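Local coordinates for protein prephenate dehydratase (Chlorobium tepidum TLS, PDB 2QMX) that converts prephenate to phenylpyruvate by dehydration and decarboxylation, a step toward phenylalanine, and is inhibited by L-phenylalanine, probably through its ACT domain, at residues 65-68 against 69-73. Residues are numbered along the deposited sequence; the frame is centred on the assembly and turned at random.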
loop_
_atom_site.group_PDB
_atom_site.type_symbol
_atom_site.label_atom_id
_atom_site.label_comp_id
_atom_site.label_asym_id
_atom_site.label_seq_id
_atom_site.Cartn_x
_atom_site.Cartn_y
_atom_site.Cartn_z
ATOM N N ASN A 65 -1.339 -9.319 4.122
ATOM C CA ASN A 65 -0.885 -9.705 5.445
ATOM C C ASN A 65 -2.118 -9.888 6.375
ATOM O O ASN A 65 -2.289 -10.990 6.915
ATOM C CB ASN A 65 0.132 -8.689 5.937
ATOM C CG ASN A 65 1.540 -8.932 5.360
ATOM O OD1 ASN A 65 1.781 -9.913 4.662
ATOM N ND2 ASN A 65 2.464 -8.046 5.672
ATOM N N TYR A 66 -3.028 -8.900 6.438
ATOM C CA TYR A 66 -4.436 -9.161 6.852
ATOM C C TYR A 66 -5.190 -10.419 6.357
ATOM O O TYR A 66 -5.907 -11.020 7.196
ATOM C CB TYR A 66 -5.387 -7.991 6.555
ATOM C CG TYR A 66 -5.191 -6.894 7.475
ATOM C CD1 TYR A 66 -5.334 -7.085 8.872
ATOM C CD2 TYR A 66 -4.788 -5.628 6.987
ATOM C CE1 TYR A 66 -5.094 -6.022 9.739
ATOM C CE2 TYR A 66 -4.545 -4.582 7.832
ATOM C CZ TYR A 66 -4.715 -4.775 9.197
ATOM O OH TYR A 66 -4.471 -3.717 9.997
ATOM N N ASP A 67 -5.157 -10.794 5.057
ATOM C CA ASP A 67 -5.830 -12.104 4.765
ATOM C C ASP A 67 -5.115 -13.257 5.463
ATOM O O ASP A 67 -5.734 -14.260 5.870
ATOM C CB ASP A 67 -5.947 -12.437 3.266
ATOM C CG ASP A 67 -6.825 -11.471 2.533
ATOM O OD1 ASP A 67 -7.857 -11.048 3.148
ATOM O OD2 ASP A 67 -6.475 -11.114 1.367
ATOM N N LEU A 68 -3.803 -13.119 5.595
ATOM C CA LEU A 68 -3.013 -14.138 6.322
ATOM C C LEU A 68 -3.223 -14.101 7.838
ATOM O O LEU A 68 -3.310 -15.138 8.482
ATOM C CB LEU A 68 -1.534 -14.068 5.956
ATOM C CG LEU A 68 -0.970 -14.995 4.858
ATOM C CD1 LEU A 68 -2.059 -15.690 3.910
ATOM C CD2 LEU A 68 0.118 -14.202 4.069
ATOM N N LEU A 69 -3.370 -12.945 8.422
ATOM C CA LEU A 69 -3.649 -12.874 9.854
ATOM C C LEU A 69 -5.007 -13.528 10.165
ATOM O O LEU A 69 -5.191 -14.266 11.156
ATOM C CB LEU A 69 -3.660 -11.385 10.245
ATOM C CG LEU A 69 -2.559 -10.641 11.074
ATOM C CD1 LEU A 69 -1.296 -11.392 11.326
ATOM C CD2 LEU A 69 -2.328 -9.152 10.670
ATOM N N LEU A 70 -5.963 -13.235 9.283
ATOM C CA LEU A 70 -7.268 -13.841 9.263
ATOM C C LEU A 70 -7.215 -15.353 9.097
ATOM O O LEU A 70 -7.851 -16.075 9.886
ATOM C CB LEU A 70 -8.039 -13.202 8.134
ATOM C CG LEU A 70 -9.541 -13.035 8.123
ATOM C CD1 LEU A 70 -10.082 -14.182 7.301
ATOM C CD2 LEU A 70 -10.133 -13.023 9.533
ATOM N N ARG A 71 -6.480 -15.863 8.107
ATOM C CA ARG A 71 -6.489 -17.303 7.882
ATOM C C ARG A 71 -5.493 -18.134 8.707
ATOM O O ARG A 71 -5.679 -19.351 8.905
ATOM C CB ARG A 71 -6.251 -17.620 6.411
ATOM C CG ARG A 71 -7.479 -17.472 5.575
ATOM C CD ARG A 71 -7.024 -17.088 4.198
ATOM N NE ARG A 71 -7.768 -15.929 3.693
ATOM C CZ ARG A 71 -7.329 -15.144 2.713
ATOM N NH1 ARG A 71 -6.133 -15.396 2.134
ATOM N NH2 ARG A 71 -8.086 -14.122 2.308
ATOM N N ARG A 72 -4.417 -17.510 9.149
ATOM C CA ARG A 72 -3.405 -18.282 9.860
ATOM C C ARG A 72 -3.737 -18.394 11.325
ATOM O O ARG A 72 -4.158 -17.414 11.935
ATOM C CB ARG A 72 -2.017 -17.696 9.636
ATOM C CG ARG A 72 -1.215 -18.302 8.431
ATOM C CD ARG A 72 -2.065 -19.172 7.506
ATOM N NE ARG A 72 -1.415 -19.515 6.242
ATOM C CZ ARG A 72 -2.081 -19.904 5.144
ATOM N NH1 ARG A 72 -1.418 -20.158 4.026
ATOM N NH2 ARG A 72 -3.415 -20.026 5.154
ATOM N N PRO A 73 -3.532 -19.600 11.896
ATOM C CA PRO A 73 -3.810 -19.828 13.311
ATOM C C PRO A 73 -2.713 -19.139 14.124
ATOM O O PRO A 73 -1.858 -19.749 14.775
ATOM C CB PRO A 73 -3.775 -21.349 13.431
ATOM C CG PRO A 73 -2.802 -21.758 12.392
ATOM C CD PRO A 73 -2.977 -20.805 11.251
#
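Leu-69 and Tyr-66 meet on the buried side of the amphipathic helix 63-71, whose last turn illustrates how a short helix between two strands can keep an apolar face and a charged one. CD2 of Leu-69 comes obliquely to the Tyr-66 ring, 4.1 Å from CD1. Leu-69 also packs on Phe-39 of helix 35-43, Ile-54 of strand 49-56 and Phe-177 and Ile-179 of strand 173-181, while the Tyr-66 ring stacks with that of Tyr-246 in the ACT domain, so this face links the prephenate dehydratase part of the chain to the ACT domain, which probably carries the regulation. Four i to i+4 bonds hold the turn: Leu-69 N lies 2.7 Å from Asn-65 O, Leu-70 N and Arg-71 N follow on Tyr-66 O and Asp-67 O, and Arg-72, the first residue to leave helical geometry, closes the series.

The other side is looser and more open to solvent. Asp-67 and exposed Arg-71 run side by side in the same direction. CG of Asp-67 sits anti to its carbonyl carbon (chi1 -65°), which sends the carboxylate along the same flank as the arginine; OD1 makes a salt bridge with NH2 of Arg-71, though the position of that nitrogen is doubtful, and another with Arg-234. Replacing Asp-67 by an alanine removes the carboxylate and would probably leave Arg-71 and Arg-234 without their common partner, with Arg-71 freer to turn. The carbonyl O of Asp-67 faces one side of the Arg-71 guanidinium, 3.4 Å from its plane and displaced from its centre.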